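Local coordinates for uncharacterized protein (Parabacteroides merdae, PDB 4R7F), which is of unknown function but is built from immunoglobulin-like beta-sandwich domains, with an N-terminal region related to the type 9 secretion system plug protein, at residues A[57-62]-A[72-77]; A[108-113]-A[135-140]; A[296-301]-A[330-335]. One frame throughout, in Å; residues are numbered along the deposited sequence.

Contact 1. Residues A[57-62]-A[72-77]; sequences VVHCNA and IEYMNG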
ATOM      1  N   VAL A  57      30.106  14.172  -4.845  1.00 41.36           N
ATOM      2  CA  VAL A  57      28.711  14.546  -4.899  1.00 39.95           C
ATOM      3  C   VAL A  57      28.500  15.496  -6.078  1.00 42.64           C
ATOM      4  O   VAL A  57      29.173  16.534  -6.195  1.00 40.38           O
ATOM      5  CB  VAL A  57      28.293  15.187  -3.566  1.00 38.90           C
ATOM      6  CG1 VAL A  57      26.818  15.522  -3.544  1.00 41.75           C
ATOM      7  CG2 VAL A  57      28.612  14.229  -2.431  1.00 42.47           C
ATOM      8  N   VAL A  58      27.577  15.128  -6.968  1.00 40.24           N
ATOM      9  CA  VAL A  58      27.233  15.969  -8.115  1.00 33.33           C
ATOM     10  C   VAL A  58      25.803  16.431  -7.966  1.00 38.63           C
ATOM     11  O   VAL A  58      24.882  15.623  -7.828  1.00 33.25           O
ATOM     12  CB  VAL A  58      27.380  15.246  -9.460  1.00 34.96           C
ATOM     13  CG1 VAL A  58      26.924  16.151 -10.582  1.00 37.50           C
ATOM     14  CG2 VAL A  58      28.824  14.811  -9.712  1.00 37.89           C
ATOM     15  N   HIS A  59      25.612  17.743  -7.975  1.00 40.03           N
ATOM     16  CA  HIS A  59      24.281  18.266  -7.928  1.00 37.40           C
ATOM     17  C   HIS A  59      23.735  18.393  -9.358  1.00 40.43           C
ATOM     18  O   HIS A  59      24.412  18.956 -10.233  1.00 32.43           O
ATOM     19  CB  HIS A  59      24.221  19.609  -7.223  1.00 35.56           C
ATOM     20  CG  HIS A  59      22.820  20.085  -7.026  1.00 37.51           C
ATOM     21  ND1 HIS A  59      22.172  20.892  -7.936  1.00 35.82           N
ATOM     22  CD2 HIS A  59      21.909  19.791  -6.070  1.00 36.81           C
ATOM     23  CE1 HIS A  59      20.945  21.126  -7.512  1.00 37.98           C
ATOM     24  NE2 HIS A  59      20.750  20.445  -6.398  1.00 29.53           N
ATOM     25  N   CYS A  60      22.494  17.904  -9.561  1.00 34.59           N
ATOM     26  CA  CYS A  60      21.863  17.874 -10.867  1.00 36.50           C
ATOM     27  C   CYS A  60      20.557  18.623 -10.923  1.00 33.51           C
ATOM     28  O   CYS A  60      19.846  18.789  -9.950  1.00 34.60           O
ATOM     29  CB  CYS A  60      21.610  16.421 -11.307  1.00 40.95           C
ATOM     30  SG  CYS A  60      23.096  15.400 -11.370  1.00 35.59           S
ATOM     31  N   ASN A  61      20.219  19.044 -12.118  1.00 36.21           N
ATOM     32  CA  ASN A  61      18.915  19.633 -12.360  1.00 37.46           C
ATOM     33  C   ASN A  61      17.834  18.579 -12.554  1.00 31.73           C
ATOM     34  O   ASN A  61      18.108  17.385 -12.453  1.00 27.99           O
ATOM     35  CB  ASN A  61      19.041  20.650 -13.497  1.00 32.84           C
ATOM     36  CG  ASN A  61      19.618  21.975 -12.985  1.00 47.27           C
ATOM     37  OD1 ASN A  61      19.481  22.313 -11.787  1.00 43.83           O
ATOM     38  ND2 ASN A  61      20.289  22.699 -13.849  1.00 36.42           N
ATOM     39  N   ALA A  62      16.600  19.015 -12.779  1.00 31.88           N
ATOM     40  CA  ALA A  62      15.461  18.123 -12.828  1.00 31.01           C
ATOM     41  C   ALA A  62      15.651  16.976 -13.816  1.00 35.28           C
ATOM     42  O   ALA A  62      15.263  15.851 -13.527  1.00 33.12           O
ATOM     43  CB  ALA A  62      14.212  18.899 -13.169  1.00 33.87           C
ATOM     44  N   ILE A  72      30.313  24.162  -2.758  1.00 48.07           N
ATOM     45  CA  ILE A  72      30.049  24.925  -1.513  1.00 57.20           C
ATOM     46  C   ILE A  72      28.582  25.383  -1.443  1.00 60.22           C
ATOM     47  O   ILE A  72      28.011  25.486  -0.354  1.00 57.89           O
ATOM     48  CB  ILE A  72      31.063  26.093  -1.273  1.00 68.41           C
ATOM     49  CG1 ILE A  72      31.058  26.527   0.215  1.00 67.89           C
ATOM     50  CG2 ILE A  72      30.850  27.264  -2.241  1.00 52.22           C
ATOM     51  CD1 ILE A  72      31.444  25.420   1.198  1.00 86.07           C
ATOM     52  N   GLU A  73      27.970  25.609  -2.607  1.00 58.49           N
ATOM     53  CA  GLU A  73      26.555  25.975  -2.679  1.00 48.12           C
ATOM     54  C   GLU A  73      25.621  24.824  -2.290  1.00 52.43           C
ATOM     55  O   GLU A  73      24.530  25.076  -1.791  1.00 43.72           O
ATOM     56  CB  GLU A  73      26.194  26.470  -4.089  1.00 48.60           C
ATOM     57  CG  GLU A  73      26.798  27.821  -4.475  1.00 45.97           C
ATOM     58  CD  GLU A  73      26.522  28.182  -5.925  1.00 53.04           C
ATOM     59  OE1 GLU A  73      27.286  27.690  -6.782  1.00 48.04           O
ATOM     60  OE2 GLU A  73      25.529  28.927  -6.213  1.00 57.26           O
ATOM     61  N   TYR A  74      26.032  23.566  -2.496  1.00 52.49           N
ATOM     62  CA  TYR A  74      25.110  22.444  -2.265  1.00 41.51           C
ATOM     63  C   TYR A  74      25.426  21.463  -1.192  1.00 39.02           C
ATOM     64  O   TYR A  74      24.508  20.768  -0.763  1.00 40.28           O
ATOM     65  CB  TYR A  74      24.791  21.681  -3.539  1.00 42.26           C
ATOM     66  CG  TYR A  74      25.930  21.008  -4.276  1.00 36.39           C
ATOM     67  CD1 TYR A  74      26.433  19.772  -3.868  1.00 30.82           C
ATOM     68  CD2 TYR A  74      26.426  21.571  -5.452  1.00 38.08           C
ATOM     69  CE1 TYR A  74      27.425  19.139  -4.604  1.00 31.75           C
ATOM     70  CE2 TYR A  74      27.406  20.955  -6.197  1.00 36.21           C
ATOM     71  CZ  TYR A  74      27.912  19.748  -5.777  1.00 30.97           C
ATOM     72  OH  TYR A  74      28.880  19.175  -6.558  1.00 29.77           O
HETATM   73  N   MSE A  75      26.680  21.403  -0.746  1.00 43.82           N
HETATM   74  CA  MSE A  75      27.128  20.458   0.297  0.50 42.58           C
HETATM   75  C   MSE A  75      28.020  21.143   1.303  1.00 52.44           C
HETATM   76  O   MSE A  75      28.787  22.058   0.949  1.00 58.43           O
HETATM   77  CB  MSE A  75      27.930  19.279  -0.286  0.50 39.95           C
HETATM   78  CG  MSE A  75      29.239  19.680  -0.993  0.50 38.46           C
HETATM   79 SE   MSE A  75      30.136  18.274  -2.055  0.38 35.63          SE
HETATM   80  CE  MSE A  75      30.707  17.066  -0.609  0.50 36.90           C
ATOM     81  N   ASN A  76      27.973  20.661   2.535  1.00 55.66           N
ATOM     82  CA  ASN A  76      28.968  20.965   3.498  1.00 49.53           C
ATOM     83  C   ASN A  76      29.830  19.721   3.617  1.00 56.28           C
ATOM     84  O   ASN A  76      29.317  18.629   3.855  1.00 64.01           O
ATOM     85  CB  ASN A  76      28.354  21.350   4.829  1.00 61.40           C
ATOM     86  CG  ASN A  76      29.323  22.157   5.669  1.00 82.22           C
ATOM     87  OD1 ASN A  76      30.176  21.592   6.337  1.00 78.18           O
ATOM     88  ND2 ASN A  76      29.239  23.486   5.585  1.00 90.53           N
ATOM     89  N   GLY A  77      31.135  19.882   3.411  1.00 54.39           N
ATOM     90  CA  GLY A  77      32.067  18.763   3.403  1.00 50.51           C
ATOM     91  C   GLY A  77      32.859  18.728   2.115  1.00 58.50           C
ATOM     92  O   GLY A  77      32.607  19.510   1.199  1.00 53.35           O
TER
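The Tyr74 ring carries His59 on one face: His59 CB sits 3.6 Å from the Tyr74 ring centroid and only 16° off the ring normal, a CH-pi contact displaced toward the rim at CD2. The imidazole itself hardly overlaps the phenol, since the two planes, tilted by 30°, are slid apart. At the edge of the Tyr74 ring, near its plane, stands the carbonyl of Val57, and Tyr74 OH donates a hydrogen bond of 2.7 Å to Val57 O, approaching from above the carbonyl plane and so binding the strand's backbone rather than a side chain. Val57 completes the fit: its CG1, anti to the backbone N, touches Tyr74 CE1 at 3.8 Å, and Val57 CB meets the SE atom of selenomethionine Met75 at 3.9 Å, the two side chains reaching tip to tip. The rotation of the His59 ring is fixed from outside, by Ser67 OG at ND1 and Ser113 O at NE2. All five touching residues are buried. The arrangement joins a short helix and strand 75-76 to strand 53-60, in a domain whose sheets are consistent with an E-set, immunoglobulin-like beta-sandwich.

Contact 2. Residues A[108-113]-A[135-140]; sequences VQFKVS and FSVVEP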
ATOM      1  N   VAL A 108      29.498  14.667   5.151  1.00 51.87           N
ATOM      2  CA  VAL A 108      28.761  15.394   4.110  1.00 48.57           C
ATOM      3  C   VAL A 108      27.298  15.577   4.477  1.00 46.15           C
ATOM      4  O   VAL A 108      26.588  14.612   4.807  1.00 42.68           O
ATOM      5  CB  VAL A 108      28.820  14.707   2.739  1.00 59.32           C
ATOM      6  CG1 VAL A 108      28.102  15.561   1.696  1.00 54.70           C
ATOM      7  CG2 VAL A 108      30.266  14.485   2.325  1.00 63.10           C
ATOM      8  N   GLN A 109      26.863  16.832   4.436  1.00 48.49           N
ATOM      9  CA  GLN A 109      25.457  17.176   4.551  1.00 47.71           C
ATOM     10  C   GLN A 109      25.109  18.055   3.360  1.00 55.07           C
ATOM     11  O   GLN A 109      25.994  18.651   2.746  1.00 47.23           O
ATOM     12  CB  GLN A 109      25.157  17.912   5.853  1.00 51.85           C
ATOM     13  CG  GLN A 109      25.797  17.321   7.102  1.00 57.80           C
ATOM     14  CD  GLN A 109      27.196  17.836   7.335  1.00 51.51           C
ATOM     15  OE1 GLN A 109      27.462  19.038   7.230  1.00 60.02           O
ATOM     16  NE2 GLN A 109      28.113  16.919   7.627  1.00 48.51           N
ATOM     17  N   PHE A 110      23.822  18.108   3.029  1.00 46.35           N
ATOM     18  CA  PHE A 110      23.367  18.826   1.851  1.00 46.61           C
ATOM     19  C   PHE A 110      22.762  20.156   2.256  1.00 47.34           C
ATOM     20  O   PHE A 110      22.108  20.255   3.283  1.00 42.36           O
ATOM     21  CB  PHE A 110      22.320  18.003   1.103  1.00 45.30           C
ATOM     22  CG  PHE A 110      22.776  16.615   0.764  1.00 38.46           C
ATOM     23  CD1 PHE A 110      23.763  16.415  -0.160  1.00 37.80           C
ATOM     24  CD2 PHE A 110      22.210  15.515   1.383  1.00 38.17           C
ATOM     25  CE1 PHE A 110      24.199  15.144  -0.460  1.00 41.49           C
ATOM     26  CE2 PHE A 110      22.619  14.244   1.066  1.00 39.52           C
ATOM     27  CZ  PHE A 110      23.627  14.061   0.151  1.00 38.05           C
ATOM     28  N   LYS A 111      22.968  21.165   1.425  1.00 39.01           N
ATOM     29  CA  LYS A 111      22.463  22.481   1.694  1.00 39.27           C
ATOM     30  C   LYS A 111      21.219  22.810   0.902  1.00 43.43           C
ATOM     31  O   LYS A 111      20.548  23.757   1.249  1.00 50.24           O
ATOM     32  CB  LYS A 111      23.525  23.519   1.359  1.00 42.84           C
ATOM     33  CG  LYS A 111      24.687  23.529   2.318  1.00 46.71           C
ATOM     34  CD  LYS A 111      25.733  24.510   1.851  1.00 55.57           C
ATOM     35  CE  LYS A 111      26.823  24.611   2.898  1.00 69.81           C
ATOM     36  NZ  LYS A 111      27.958  25.391   2.362  1.00 82.94           N
ATOM     37  N   VAL A 112      20.936  22.085  -0.184  1.00 43.77           N
ATOM     38  CA  VAL A 112      19.791  22.427  -1.050  1.00 35.80           C
ATOM     39  C   VAL A 112      19.089  21.159  -1.493  1.00 39.75           C
ATOM     40  O   VAL A 112      19.638  20.064  -1.429  1.00 32.04           O
ATOM     41  CB  VAL A 112      20.180  23.229  -2.324  1.00 34.94           C
ATOM     42  CG1 VAL A 112      20.700  24.638  -1.978  1.00 35.88           C
ATOM     43  CG2 VAL A 112      21.197  22.454  -3.151  1.00 42.79           C
ATOM     44  N   SER A 113      17.870  21.321  -1.970  1.00 31.05           N
ATOM     45  CA  SER A 113      17.135  20.201  -2.467  1.00 36.68           C
ATOM     46  C   SER A 113      17.587  19.894  -3.888  1.00 29.05           C
ATOM     47  O   SER A 113      18.381  20.624  -4.473  1.00 31.93           O
ATOM     48  CB  SER A 113      15.644  20.527  -2.426  1.00 29.34           C
ATOM     49  OG  SER A 113      15.318  21.486  -3.395  1.00 26.28           O
ATOM     50  N   PHE A 135      19.966   9.703  -6.249  1.00 32.60           N
ATOM     51  CA  PHE A 135      18.843   9.856  -5.335  1.00 28.47           C
ATOM     52  C   PHE A 135      18.453  11.324  -5.314  1.00 30.46           C
ATOM     53  O   PHE A 135      19.184  12.199  -5.812  1.00 29.76           O
ATOM     54  CB  PHE A 135      19.184   9.371  -3.914  1.00 32.03           C
ATOM     55  CG  PHE A 135      20.276  10.156  -3.247  1.00 28.57           C
ATOM     56  CD1 PHE A 135      21.604   9.791  -3.401  1.00 37.76           C
ATOM     57  CD2 PHE A 135      19.979  11.283  -2.484  1.00 36.37           C
ATOM     58  CE1 PHE A 135      22.616  10.536  -2.809  1.00 42.55           C
ATOM     59  CE2 PHE A 135      20.981  12.045  -1.898  1.00 41.89           C
ATOM     60  CZ  PHE A 135      22.302  11.665  -2.060  1.00 45.37           C
ATOM     61  N   SER A 136      17.291  11.601  -4.753  1.00 28.99           N
ATOM     62  CA  SER A 136      16.831  12.968  -4.705  1.00 33.74           C
ATOM     63  C   SER A 136      16.562  13.410  -3.268  1.00 31.14           C
ATOM     64  O   SER A 136      16.242  12.597  -2.390  1.00 30.95           O
ATOM     65  CB  SER A 136      15.558  13.112  -5.530  1.00 32.10           C
ATOM     66  OG  SER A 136      15.773  12.837  -6.911  1.00 25.89           O
ATOM     67  N   VAL A 137      16.661  14.711  -3.068  1.00 26.60           N
ATOM     68  CA  VAL A 137      16.430  15.327  -1.787  1.00 32.04           C
ATOM     69  C   VAL A 137      15.329  16.353  -1.939  1.00 32.75           C
ATOM     70  O   VAL A 137      15.471  17.309  -2.733  1.00 26.71           O
ATOM     71  CB  VAL A 137      17.692  16.029  -1.319  1.00 40.19           C
ATOM     72  CG1 VAL A 137      17.408  16.851  -0.076  1.00 40.51           C
ATOM     73  CG2 VAL A 137      18.790  14.999  -1.066  1.00 37.80           C
ATOM     74  N   VAL A 138      14.220  16.132  -1.210  1.00 33.45           N
ATOM     75  CA  VAL A 138      13.015  16.974  -1.320  1.00 26.87           C
ATOM     76  C   VAL A 138      12.876  17.951  -0.126  1.00 29.91           C
ATOM     77  O   VAL A 138      13.203  17.603   1.003  1.00 30.65           O
ATOM     78  CB  VAL A 138      11.731  16.122  -1.543  1.00 32.44           C
ATOM     79  CG1 VAL A 138      11.493  15.074  -0.459  1.00 27.92           C
ATOM     80  CG2 VAL A 138      10.505  17.000  -1.689  1.00 32.93           C
ATOM     81  N   GLU A 139      12.483  19.189  -0.428  1.00 31.68           N
ATOM     82  CA  GLU A 139      11.977  20.161   0.559  1.00 33.14           C
ATOM     83  C   GLU A 139      10.488  20.246   0.332  1.00 34.86           C
ATOM     84  O   GLU A 139      10.025  20.943  -0.551  1.00 37.12           O
ATOM     85  CB  GLU A 139      12.650  21.540   0.433  1.00 35.95           C
ATOM     86  CG  GLU A 139      12.722  22.100  -0.983  1.00 53.58           C
ATOM     87  CD  GLU A 139      13.472  23.419  -1.097  1.00 45.78           C
ATOM     88  OE1 GLU A 139      13.156  24.332  -0.316  1.00 44.28           O
ATOM     89  OE2 GLU A 139      14.345  23.542  -1.996  1.00 40.20           O
ATOM     90  N   PRO A 140       9.727  19.482   1.099  1.00 30.45           N
ATOM     91  CA  PRO A 140       8.342  19.243   0.735  1.00 30.35           C
ATOM     92  C   PRO A 140       7.406  20.388   1.102  1.00 33.41           C
ATOM     93  O   PRO A 140       6.679  20.324   2.070  1.00 37.97           O
ATOM     94  CB  PRO A 140       7.999  17.978   1.534  1.00 30.61           C
ATOM     95  CG  PRO A 140       8.853  18.104   2.759  1.00 32.59           C
ATOM     96  CD  PRO A 140      10.157  18.670   2.255  1.00 30.82           C
TER
HETATM   97  O   HOH W   1      16.870  24.122  -1.701  1.00 33.67           O
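Glu139 OE2 is gripped by three partners: the hydroxyl of Ser113, water 1 and the guanidinium of Arg389. Ser113 OG donates to Glu139 OE2 over 2.7 Å, arriving at the anti lone pair, away from the other carboxylate oxygen. Water 1 donates to the same Glu139 OE2 at 2.6 Å and accepts from Ser113 N at 3.0 Å, so hydroxyl and backbone amide of one serine both reach one oxygen, directly and through water. Ser113 OG is bonded in addition to Leu390 N. Both side chains take the crowded first torsion, between backbone N and carbonyl carbon (Ser113 chi1 71°, Glu139 chi1 48°), and with the glutamate extended beyond CG this brings OG and OE2 together. The salt bridge with Arg389 would be expected to keep the carboxylate ionised. An alanine in place of Glu139 would remove the acceptor shared by Ser113, the water and Arg389, and would probably loosen the connection between Ser113 and the end of strand 129-138.

Farther along, the chemistry turns apolar. Phe110 and Phe135 meet tip to tip, Phe110 CZ lying 3.5 Å from Phe135 CZ in the plane of the Phe135 ring; with the planes at 58° the pair is oblique. Val137 adds to the apolar contact from its own strand, its CG2 4.2 Å from Phe110 CD2. Ser113 CB packs against Val137 O at 3.2 Å, yet no backbone-to-backbone hydrogen bond joins the two segments.

Strand 129-138 is held within its sheet by strand 114-122 and strand 30-32, whereas strand 109-110 pairs with 75-76. Phe110 also rests on Val57 of strand 53-60, and Val138 touches Leu390 of strand 389-397.

Contact 3. Residues A[296-301]-A[330-335]; sequences TLACDP and TKQYEK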
ATOM      1  N   THR A 296      16.089 -17.918 -19.406  1.00 26.71           N
ATOM      2  CA  THR A 296      15.677 -18.450 -20.683  1.00 30.56           C
ATOM      3  C   THR A 296      14.295 -17.953 -21.015  1.00 27.78           C
ATOM      4  O   THR A 296      13.383 -18.148 -20.210  1.00 33.93           O
ATOM      5  CB  THR A 296      15.649 -19.997 -20.648  1.00 34.53           C
ATOM      6  OG1 THR A 296      16.971 -20.485 -20.395  1.00 39.05           O
ATOM      7  CG2 THR A 296      15.218 -20.534 -21.957  1.00 37.59           C
ATOM      8  N   LEU A 297      14.136 -17.309 -22.180  1.00 28.19           N
ATOM      9  CA  LEU A 297      12.819 -16.922 -22.690  1.00 27.08           C
ATOM     10  C   LEU A 297      12.562 -17.608 -24.018  1.00 29.96           C
ATOM     11  O   LEU A 297      13.170 -17.263 -25.009  1.00 32.24           O
ATOM     12  CB  LEU A 297      12.698 -15.402 -22.834  1.00 29.21           C
ATOM     13  CG  LEU A 297      11.429 -14.868 -23.532  1.00 36.31           C
ATOM     14  CD1 LEU A 297      10.176 -15.211 -22.736  1.00 33.63           C
ATOM     15  CD2 LEU A 297      11.514 -13.375 -23.769  1.00 29.07           C
ATOM     16  N   ALA A 298      11.657 -18.588 -24.026  1.00 31.91           N
ATOM     17  CA  ALA A 298      11.379 -19.397 -25.225  1.00 33.07           C
ATOM     18  C   ALA A 298      10.300 -18.763 -26.087  1.00 31.64           C
ATOM     19  O   ALA A 298       9.160 -18.787 -25.742  1.00 30.08           O
ATOM     20  CB  ALA A 298      10.963 -20.811 -24.850  1.00 26.54           C
ATOM     21  N   CYS A 299      10.691 -18.184 -27.209  1.00 34.81           N
ATOM     22  CA  CYS A 299       9.767 -17.660 -28.174  1.00 33.21           C
ATOM     23  C   CYS A 299      10.587 -17.461 -29.387  1.00 37.25           C
ATOM     24  O   CYS A 299      11.835 -17.578 -29.329  1.00 35.90           O
ATOM     25  CB  CYS A 299       9.121 -16.358 -27.712  1.00 31.95           C
ATOM     26  SG  CYS A 299      10.264 -15.046 -27.294  1.00 36.73           S
ATOM     27  N   ASP A 300       9.893 -17.216 -30.490  1.00 30.78           N
ATOM     28  CA  ASP A 300      10.539 -16.865 -31.752  1.00 32.57           C
ATOM     29  C   ASP A 300      11.136 -15.506 -31.552  1.00 37.55           C
ATOM     30  O   ASP A 300      10.617 -14.760 -30.721  1.00 34.43           O
ATOM     31  CB  ASP A 300       9.488 -16.760 -32.848  1.00 37.94           C
ATOM     32  CG  ASP A 300       9.061 -18.127 -33.386  1.00 40.58           C
ATOM     33  OD1 ASP A 300       9.688 -19.182 -33.054  1.00 46.74           O
ATOM     34  OD2 ASP A 300       8.122 -18.124 -34.188  1.00 41.87           O
ATOM     35  N   PRO A 301      12.208 -15.165 -32.297  1.00 28.77           N
ATOM     36  CA  PRO A 301      12.757 -13.848 -32.039  1.00 32.17           C
ATOM     37  C   PRO A 301      11.804 -12.753 -32.525  1.00 35.95           C
ATOM     38  O   PRO A 301      11.181 -12.875 -33.586  1.00 36.05           O
ATOM     39  CB  PRO A 301      14.058 -13.844 -32.835  1.00 31.64           C
ATOM     40  CG  PRO A 301      13.739 -14.692 -34.030  1.00 31.35           C
ATOM     41  CD  PRO A 301      12.850 -15.803 -33.463  1.00 30.16           C
ATOM     42  N   THR A 330      18.494 -23.089 -30.002  1.00 33.65           N
ATOM     43  CA  THR A 330      17.439 -23.476 -29.078  1.00 34.15           C
ATOM     44  C   THR A 330      16.145 -22.750 -29.293  1.00 36.28           C
ATOM     45  O   THR A 330      15.182 -23.134 -28.670  1.00 31.46           O
ATOM     46  CB  THR A 330      17.806 -23.232 -27.615  1.00 31.43           C
ATOM     47  OG1 THR A 330      18.193 -21.864 -27.453  1.00 37.49           O
ATOM     48  CG2 THR A 330      18.932 -24.156 -27.202  1.00 42.47           C
ATOM     49  N   LYS A 331      16.135 -21.734 -30.162  1.00 38.86           N
ATOM     50  CA  LYS A 331      15.033 -20.773 -30.317  1.00 34.72           C
ATOM     51  C   LYS A 331      14.603 -20.072 -29.018  1.00 33.28           C
ATOM     52  O   LYS A 331      13.419 -20.033 -28.655  1.00 34.92           O
ATOM     53  CB  LYS A 331      13.837 -21.427 -31.002  1.00 46.62           C
ATOM     54  CG  LYS A 331      14.159 -22.094 -32.331  1.00 48.99           C
ATOM     55  CD  LYS A 331      14.724 -21.119 -33.352  1.00 65.00           C
ATOM     56  CE  LYS A 331      15.316 -21.878 -34.544  1.00 73.47           C
ATOM     57  NZ  LYS A 331      16.097 -20.975 -35.443  1.00 61.97           N
ATOM     58  N   GLN A 332      15.582 -19.496 -28.337  1.00 30.16           N
ATOM     59  CA  GLN A 332      15.364 -18.868 -27.039  1.00 30.69           C
ATOM     60  C   GLN A 332      16.242 -17.667 -26.876  1.00 32.10           C
ATOM     61  O   GLN A 332      17.375 -17.645 -27.363  1.00 30.09           O
ATOM     62  CB  GLN A 332      15.721 -19.834 -25.944  1.00 32.49           C
ATOM     63  CG  GLN A 332      14.909 -21.120 -26.005  1.00 37.89           C
ATOM     64  CD  GLN A 332      15.380 -22.120 -24.990  1.00 40.53           C
ATOM     65  OE1 GLN A 332      16.576 -22.199 -24.670  1.00 36.96           O
ATOM     66  NE2 GLN A 332      14.455 -22.894 -24.484  1.00 31.02           N
ATOM     67  N   TYR A 333      15.721 -16.666 -26.192  1.00 28.97           N
ATOM     68  CA  TYR A 333      16.564 -15.608 -25.633  1.00 28.72           C
ATOM     69  C   TYR A 333      17.218 -16.199 -24.379  1.00 25.60           C
ATOM     70  O   TYR A 333      16.550 -16.855 -23.592  1.00 29.77           O
ATOM     71  CB  TYR A 333      15.711 -14.385 -25.291  1.00 26.67           C
ATOM     72  CG  TYR A 333      15.183 -13.588 -26.488  1.00 25.05           C
ATOM     73  CD1 TYR A 333      15.952 -12.593 -27.072  1.00 27.32           C
ATOM     74  CD2 TYR A 333      13.925 -13.802 -26.990  1.00 23.06           C
ATOM     75  CE1 TYR A 333      15.509 -11.873 -28.151  1.00 23.76           C
ATOM     76  CE2 TYR A 333      13.441 -13.067 -28.049  1.00 25.94           C
ATOM     77  CZ  TYR A 333      14.229 -12.093 -28.635  1.00 30.55           C
ATOM     78  OH  TYR A 333      13.759 -11.333 -29.709  1.00 29.69           O
ATOM     79  N   GLU A 334      18.520 -15.999 -24.208  1.00 25.96           N
ATOM     80  CA  GLU A 334      19.236 -16.554 -23.084  1.00 26.85           C
ATOM     81  C   GLU A 334      20.284 -15.606 -22.562  1.00 29.74           C
ATOM     82  O   GLU A 334      20.936 -14.919 -23.324  1.00 27.36           O
ATOM     83  CB  GLU A 334      19.915 -17.877 -23.464  1.00 28.32           C
ATOM     84  CG  GLU A 334      18.939 -19.025 -23.736  1.00 36.00           C
ATOM     85  CD  GLU A 334      19.614 -20.385 -23.972  1.00 40.62           C
ATOM     86  OE1 GLU A 334      20.586 -20.681 -23.253  1.00 59.21           O
ATOM     87  OE2 GLU A 334      19.144 -21.175 -24.844  1.00 40.96           O
ATOM     88  N   LYS A 335      20.444 -15.600 -21.243  1.00 27.39           N
ATOM     89  CA  LYS A 335      21.476 -14.831 -20.595  1.00 34.21           C
ATOM     90  C   LYS A 335      21.920 -15.452 -19.250  1.00 27.68           C
ATOM     91  O   LYS A 335      21.102 -15.978 -18.464  1.00 31.82           O
ATOM     92  CB  LYS A 335      21.002 -13.379 -20.407  1.00 28.07           C
ATOM     93  CG  LYS A 335      22.101 -12.415 -19.959  1.00 29.94           C
ATOM     94  CD  LYS A 335      21.637 -10.964 -20.007  1.00 34.04           C
ATOM     95  CE  LYS A 335      22.791  -9.987 -20.026  1.00 38.94           C
ATOM     96  NZ  LYS A 335      23.263  -9.711 -21.402  1.00 38.48           N
TER
HETATM   97  O   HOH W   2      20.061 -19.557 -20.273  1.00 38.78           O
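Tyr333 starts beside its cross-strand neighbour: its CB lies 4.0 Å from Leu297 CB, and the two side chains run alongside each other in the same direction. Farther out, Tyr333 CD2 meets Leu297 CD2 and Cys299 SG. The sulfur is nearest to the next ring atom, with Cys299 SG 3.8 Å from Tyr333 CE2, and stands at the ring edge, 86° off the normal, a sulfur-aromatic contact. At the tip, Tyr333 OH rests 3.6 Å from Pro301 CA and finds its polar partner in Leu302 N. The Tyr326 ring meets this ring edge-to-face.

The backbones beneath fix the register. Leu297 and Tyr333 form an antiparallel hydrogen-bonded pair: Leu297 N donates to Tyr333 O over 2.8 Å, nearly straight at 172°, and Tyr333 N returns a more bent bond to Leu297 O, 2.9 Å and 147°. Both donors approach in the carbonyl plane.

Thr296, Gln332 and Glu334 project from the other face of the sheet. There Thr296 CG2 touches Gln332 CD at 3.4 Å, the two side chains crossing obliquely, and water 2 donates to both Thr296 OG1 and Glu334 OE1. Thr330 OG1 donates to Glu334 OE2 at 2.9 Å, on that oxygen's anti lone pair.

Lys331 and Gln332 together face Asn327 in a G1 beta bulge. Close by, two acceptors, Cys299 O and Lys331 O, come within 3.0 Å of each other, and Tyr326 OH hydrogen-bonds to the former. The chemistry thus implies a two-sided strand pair: buried leucine and tyrosine on one face, and on the other partly exposed polar groups, two of them linked through water.

Contacts 1 and 2 lie side by side, their centres about 9 Å apart, whereas contact 3 is about 45 Å from contact 1 and about 44 Å from contact 2, centre to centre, on the opposite side of the chain's centre. Contact 1 is wholly buried, contact 2 partly so, and contact 3 lies at the surface. The first two share the small antiparallel pairing of strands 75-76 and 109-110, where Tyr74 O and Lys111 N, 2.7 Å apart, probably hydrogen-bond. Neither joins its own segments by backbone pairing: side chains do that work, through a tyrosine hydroxyl in one and a carboxylate in the other. Contact 3, by contrast, is true strand pairing within a separate sheet.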